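PDB 2ZZJ: glucuronan lyase A from Trichoderma reesei, which probably cleaves beta-1,4-linked glucuronan within the chain as a calcium-binding polysaccharide lyase with a beta-jelly roll fold. Local coordinates for residues P84-R96 / S191-W204. Numbering follows the deposited sequence.
Sequences PQSYNIAQFIANR and SVFQFRVGLYANSW
Phe92 and Phe195, a non-hydrogen-bonded antiparallel pair, form an offset stack, with planes 22° apart and Phe195 CD1 over one face of the Phe92 ring near its rim. Further along, Ala94 CB sits over the centre of the Phe193 ring in a CH-pi contact, 3.6 Å from CB to the ring centroid. On the other sheet face Gln91, Gln194 and Arg196 gather polar groups round Ile93. With CG anti to its carbonyl carbon (chi1 -57°) and the chain extended to NE, Arg196 turns NE and NH2 side-on to Gln194 OE1, the NE bond 2.8 Å long; Ile93 CG2 lies over one guanidinium face, 3.3 Å from Arg196 NE. Glu55 takes a salt bridge from Arg196 NH1 and a hydrogen bond from Gln91 NE2. A leucine in place of Arg196 would probably deprive Gln194 OE1 of its two arginine donors and Glu55 of its salt-bridge partner. Between Ala90-Val197 and Asn88-Tyr200 the register slips by one residue as the partner chain turns its corner at Gly198. Beyond it, Ser86 OG donates to a lone pair of Asn202 OD1 (2.7 Å), while Ser203 OG accepts from Ser86 N. Trp204 NE1 donates to Tyr87 OH at 2.9 Å, a bent bond (136°), and the Tyr87 edge meets the five-membered ring face of Trp204 in an offset edge-to-face pair. In this jelly-roll sheet, strand 86-95, with a classic bulge against Ile112, lies between 106-115 and 192-197, the latter flanked by 53-63; Phe195 and Leu199 reach strand 216-227 of the other sheet.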
loop_
_atom_site.group_PDB
_atom_site.type_symbol
_atom_site.label_atom_id
_atom_site.label_comp_id
_atom_site.label_asym_id
_atom_site.label_seq_id
_atom_site.Cartn_x
_atom_site.Cartn_y
_atom_site.Cartn_z
ATOM N N PRO A 84 3.672 4.646 -17.439
ATOM C CA PRO A 84 4.790 5.041 -16.595
ATOM C C PRO A 84 4.438 5.777 -15.304
ATOM O O PRO A 84 5.307 5.920 -14.439
ATOM C CB PRO A 84 5.613 5.990 -17.497
ATOM C CG PRO A 84 4.762 6.306 -18.678
ATOM C CD PRO A 84 3.735 5.252 -18.797
ATOM N N GLN A 85 3.213 6.286 -15.188
ATOM C CA GLN A 85 2.782 6.946 -13.946
ATOM C C GLN A 85 2.654 5.911 -12.833
ATOM O O GLN A 85 2.615 4.713 -13.104
ATOM C CB GLN A 85 1.458 7.683 -14.131
ATOM C CG GLN A 85 1.585 8.981 -14.949
ATOM C CD GLN A 85 0.294 9.758 -15.033
ATOM O OE1 GLN A 85 -0.743 9.231 -15.417
ATOM N NE2 GLN A 85 0.369 11.054 -14.744
ATOM N N SER A 86 2.615 6.382 -11.590
ATOM C CA SER A 86 2.332 5.518 -10.442
ATOM C C SER A 86 0.844 5.343 -10.235
ATOM O O SER A 86 0.105 6.319 -10.255
ATOM C CB SER A 86 2.914 6.125 -9.167
ATOM O OG SER A 86 2.328 5.536 -8.003
ATOM N N TYR A 87 0.432 4.100 -10.008
ATOM C CA TYR A 87 -0.875 3.775 -9.395
ATOM C C TYR A 87 -0.534 3.027 -8.113
ATOM O O TYR A 87 0.038 1.941 -8.155
ATOM C CB TYR A 87 -1.778 2.951 -10.325
ATOM C CG TYR A 87 -2.182 3.734 -11.557
ATOM C CD1 TYR A 87 -3.310 4.549 -11.531
ATOM C CD2 TYR A 87 -1.389 3.707 -12.727
ATOM C CE1 TYR A 87 -3.680 5.294 -12.654
ATOM C CE2 TYR A 87 -1.750 4.455 -13.860
ATOM C CZ TYR A 87 -2.893 5.254 -13.801
ATOM O OH TYR A 87 -3.296 6.029 -14.876
ATOM N N ASN A 88 -0.819 3.660 -6.980
ATOM C CA ASN A 88 -0.418 3.122 -5.695
ATOM C C ASN A 88 -1.459 2.084 -5.290
ATOM O O ASN A 88 -2.654 2.280 -5.532
ATOM C CB ASN A 88 -0.338 4.240 -4.658
ATOM C CG ASN A 88 0.520 3.859 -3.466
ATOM O OD1 ASN A 88 1.761 3.926 -3.516
ATOM N ND2 ASN A 88 -0.132 3.453 -2.381
ATOM N N ILE A 89 -1.007 0.974 -4.708
ATOM C CA ILE A 89 -1.937 -0.091 -4.330
ATOM C C ILE A 89 -2.022 -0.380 -2.805
ATOM O O ILE A 89 -2.979 -1.040 -2.373
ATOM C CB ILE A 89 -1.715 -1.413 -5.109
ATOM C CG1 ILE A 89 -0.306 -2.003 -4.853
ATOM C CG2 ILE A 89 -1.951 -1.206 -6.654
ATOM C CD1 ILE A 89 -0.130 -3.437 -5.472
ATOM N N ALA A 90 -1.028 0.074 -2.027
ATOM C CA ALA A 90 -1.044 -0.069 -0.545
ATOM C C ALA A 90 -0.104 0.952 0.067
ATOM O O ALA A 90 0.876 1.392 -0.587
ATOM C CB ALA A 90 -0.601 -1.480 -0.128
ATOM N N GLN A 91 -0.364 1.344 1.313
ATOM C CA GLN A 91 0.575 2.277 1.951
ATOM C C GLN A 91 0.427 2.272 3.437
ATOM O O GLN A 91 -0.688 2.012 3.943
ATOM C CB GLN A 91 0.372 3.704 1.436
ATOM C CG GLN A 91 -1.026 4.282 1.567
ATOM C CD GLN A 91 -1.052 5.808 1.334
ATOM O OE1 GLN A 91 -0.040 6.484 1.515
ATOM N NE2 GLN A 91 -2.199 6.333 0.923
ATOM N N PHE A 92 1.540 2.564 4.106
ATOM C CA PHE A 92 1.542 2.887 5.537
ATOM C C PHE A 92 1.628 4.379 5.672
ATOM O O PHE A 92 2.441 5.038 4.970
ATOM C CB PHE A 92 2.735 2.244 6.210
ATOM C CG PHE A 92 2.651 0.739 6.262
ATOM C CD1 PHE A 92 2.013 0.112 7.350
ATOM C CD2 PHE A 92 3.195 -0.043 5.252
ATOM C CE1 PHE A 92 1.946 -1.280 7.433
ATOM C CE2 PHE A 92 3.110 -1.447 5.323
ATOM C CZ PHE A 92 2.472 -2.050 6.421
ATOM N N ILE A 93 0.809 4.919 6.566
ATOM C CA ILE A 93 0.704 6.366 6.698
ATOM C C ILE A 93 0.247 6.775 8.100
ATOM O O ILE A 93 -0.718 6.206 8.666
ATOM C CB ILE A 93 -0.200 6.958 5.564
ATOM C CG1 ILE A 93 -0.249 8.506 5.606
ATOM C CG2 ILE A 93 -1.616 6.313 5.573
ATOM C CD1 ILE A 93 -1.058 9.078 4.472
ATOM N N ALA A 94 0.942 7.780 8.650
ATOM C CA ALA A 94 0.613 8.333 9.968
ATOM C C ALA A 94 0.297 9.816 9.856
ATOM O O ALA A 94 0.920 10.526 9.066
ATOM C CB ALA A 94 1.764 8.167 10.901
ATOM N N ASN A 95 -0.651 10.267 10.661
ATOM C CA ASN A 95 -0.842 11.684 10.892
ATOM C C ASN A 95 -0.008 12.059 12.106
ATOM O O ASN A 95 -0.126 11.442 13.183
ATOM C CB ASN A 95 -2.314 12.012 11.116
ATOM C CG ASN A 95 -2.569 13.513 11.218
ATOM O OD1 ASN A 95 -1.840 14.322 10.644
ATOM N ND2 ASN A 95 -3.609 13.880 11.932
ATOM N N ARG A 96 0.869 13.037 11.904
ATOM C CA ARG A 96 1.852 13.416 12.884
ATOM C C ARG A 96 1.696 14.919 13.176
ATOM O O ARG A 96 2.622 15.695 12.885
ATOM C CB ARG A 96 3.235 13.131 12.322
ATOM C CG ARG A 96 3.523 11.669 12.146
ATOM C CD ARG A 96 4.742 11.438 11.326
ATOM N NE ARG A 96 5.996 11.655 12.043
ATOM C CZ ARG A 96 6.907 12.563 11.688
ATOM N NH1 ARG A 96 6.690 13.339 10.626
ATOM N NH2 ARG A 96 8.048 12.675 12.377
ATOM N N SER A 191 4.937 7.346 16.375
ATOM C CA SER A 191 3.620 7.482 15.742
ATOM C C SER A 191 3.103 6.068 15.404
ATOM O O SER A 191 3.893 5.175 15.145
ATOM C CB SER A 191 3.725 8.293 14.432
ATOM O OG SER A 191 4.694 9.352 14.492
ATOM N N VAL A 192 1.791 5.890 15.424
ATOM C CA VAL A 192 1.177 4.649 14.951
ATOM C C VAL A 192 0.733 4.899 13.505
ATOM O O VAL A 192 -0.054 5.794 13.243
ATOM C CB VAL A 192 0.001 4.200 15.841
ATOM C CG1 VAL A 192 -0.686 2.957 15.252
ATOM C CG2 VAL A 192 0.495 3.908 17.264
ATOM N N PHE A 193 1.298 4.124 12.585
ATOM C CA PHE A 193 1.005 4.254 11.144
ATOM C C PHE A 193 -0.147 3.332 10.789
ATOM O O PHE A 193 -0.155 2.159 11.217
ATOM C CB PHE A 193 2.209 3.802 10.365
ATOM C CG PHE A 193 3.307 4.838 10.261
ATOM C CD1 PHE A 193 3.434 5.605 9.101
ATOM C CD2 PHE A 193 4.223 5.040 11.317
ATOM C CE1 PHE A 193 4.464 6.550 8.980
ATOM C CE2 PHE A 193 5.272 5.982 11.207
ATOM C CZ PHE A 193 5.388 6.744 10.054
ATOM N N GLN A 194 -1.093 3.839 10.004
ATOM C CA GLN A 194 -2.182 3.024 9.474
ATOM C C GLN A 194 -1.622 2.130 8.375
ATOM O O GLN A 194 -0.609 2.454 7.764
ATOM C CB GLN A 194 -3.258 3.895 8.848
ATOM C CG GLN A 194 -3.746 5.051 9.702
ATOM C CD GLN A 194 -4.724 5.881 8.958
ATOM O OE1 GLN A 194 -4.723 5.912 7.724
ATOM N NE2 GLN A 194 -5.585 6.586 9.694
ATOM N N PHE A 195 -2.287 0.999 8.143
ATOM C CA PHE A 195 -1.986 0.160 6.985
ATOM C C PHE A 195 -3.215 0.285 6.103
ATOM O O PHE A 195 -4.333 -0.074 6.515
ATOM C CB PHE A 195 -1.773 -1.279 7.432
ATOM C CG PHE A 195 -1.592 -2.246 6.295
ATOM C CD1 PHE A 195 -0.788 -1.917 5.195
ATOM C CD2 PHE A 195 -2.246 -3.486 6.323
ATOM C CE1 PHE A 195 -0.597 -2.827 4.124
ATOM C CE2 PHE A 195 -2.069 -4.422 5.241
ATOM C CZ PHE A 195 -1.258 -4.085 4.160
ATOM N N ARG A 196 -3.027 0.839 4.907
ATOM C CA ARG A 196 -4.124 0.986 3.970
ATOM C C ARG A 196 -3.899 0.110 2.743
ATOM O O ARG A 196 -2.750 -0.011 2.243
ATOM C CB ARG A 196 -4.233 2.422 3.484
ATOM C CG ARG A 196 -4.396 3.442 4.601
ATOM C CD ARG A 196 -4.659 4.755 3.953
ATOM N NE ARG A 196 -4.797 5.816 4.945
ATOM C CZ ARG A 196 -4.863 7.103 4.623
ATOM N NH1 ARG A 196 -4.811 7.484 3.334
ATOM N NH2 ARG A 196 -4.963 8.004 5.592
ATOM N N VAL A 197 -4.985 -0.488 2.253
ATOM C CA VAL A 197 -4.915 -1.104 0.921
ATOM C C VAL A 197 -5.939 -0.440 0.005
ATOM O O VAL A 197 -7.062 -0.096 0.430
ATOM C CB VAL A 197 -5.007 -2.683 0.910
ATOM C CG1 VAL A 197 -3.899 -3.329 1.773
ATOM C CG2 VAL A 197 -6.418 -3.182 1.279
ATOM N N GLY A 198 -5.568 -0.244 -1.254
ATOM C CA GLY A 198 -6.509 0.340 -2.188
ATOM C C GLY A 198 -5.852 1.130 -3.297
ATOM O O GLY A 198 -4.649 1.424 -3.244
ATOM N N LEU A 199 -6.673 1.476 -4.284
ATOM C CA LEU A 199 -6.175 2.167 -5.481
ATOM C C LEU A 199 -6.066 3.646 -5.154
ATOM O O LEU A 199 -7.088 4.312 -4.877
ATOM C CB LEU A 199 -7.144 1.940 -6.647
ATOM C CG LEU A 199 -6.810 2.735 -7.934
ATOM C CD1 LEU A 199 -5.370 2.420 -8.474
ATOM C CD2 LEU A 199 -7.852 2.396 -8.953
ATOM N N TYR A 200 -4.842 4.149 -5.200
ATOM C CA TYR A 200 -4.553 5.564 -4.981
ATOM C C TYR A 200 -3.813 6.107 -6.191
ATOM O O TYR A 200 -2.624 5.829 -6.404
ATOM C CB TYR A 200 -3.782 5.746 -3.664
ATOM C CG TYR A 200 -3.162 7.120 -3.449
ATOM C CD1 TYR A 200 -3.820 8.274 -3.880
ATOM C CD2 TYR A 200 -1.970 7.267 -2.742
ATOM C CE1 TYR A 200 -3.271 9.546 -3.658
ATOM C CE2 TYR A 200 -1.392 8.537 -2.531
ATOM C CZ TYR A 200 -2.073 9.663 -2.979
ATOM O OH TYR A 200 -1.543 10.918 -2.786
ATOM N N ALA A 201 -4.537 6.820 -7.035
ATOM C CA ALA A 201 -3.978 7.216 -8.322
ATOM C C ALA A 201 -3.216 8.493 -8.106
ATOM O O ALA A 201 -3.700 9.581 -8.426
ATOM C CB ALA A 201 -5.097 7.366 -9.361
ATOM N N ASN A 202 -2.038 8.373 -7.505
ATOM C CA ASN A 202 -1.331 9.555 -7.007
ATOM C C ASN A 202 -0.690 10.445 -8.098
ATOM O O ASN A 202 -0.646 11.683 -7.988
ATOM C CB ASN A 202 -0.331 9.203 -5.893
ATOM C CG ASN A 202 0.663 8.115 -6.272
ATOM O OD1 ASN A 202 0.425 7.293 -7.138
ATOM N ND2 ASN A 202 1.763 8.068 -5.546
ATOM N N SER A 203 -0.202 9.814 -9.157
ATOM C CA SER A 203 0.430 10.565 -10.245
ATOM C C SER A 203 -0.546 11.468 -10.989
ATOM O O SER A 203 -0.113 12.491 -11.568
ATOM C CB SER A 203 1.129 9.626 -11.224
ATOM O OG SER A 203 2.336 9.133 -10.668
ATOM N N TRP A 204 -1.838 11.106 -10.997
ATOM C CA TRP A 204 -2.855 11.934 -11.630
ATOM C C TRP A 204 -2.839 13.332 -10.997
ATOM O O TRP A 204 -2.844 14.346 -11.713
ATOM C CB TRP A 204 -4.263 11.325 -11.491
ATOM C CG TRP A 204 -4.549 10.138 -12.336
ATOM C CD1 TRP A 204 -3.737 9.600 -13.320
ATOM C CD2 TRP A 204 -5.762 9.363 -12.355
ATOM N NE1 TRP A 204 -4.373 8.536 -13.919
ATOM C CE2 TRP A 204 -5.605 8.363 -13.346
ATOM C CE3 TRP A 204 -6.951 9.389 -11.604
ATOM C CZ2 TRP A 204 -6.584 7.403 -13.609
ATOM C CZ3 TRP A 204 -7.935 8.433 -11.874
ATOM C CH2 TRP A 204 -7.739 7.447 -12.877
HETATM O O HOH W 1 3.136 5.575 -5.210
HETATM O O HOH W 2 -1.912 7.941 -10.976
HETATM O O HOH W 3 -2.918 2.957 -1.713
HETATM O O HOH W 4 -1.708 8.386 12.364
#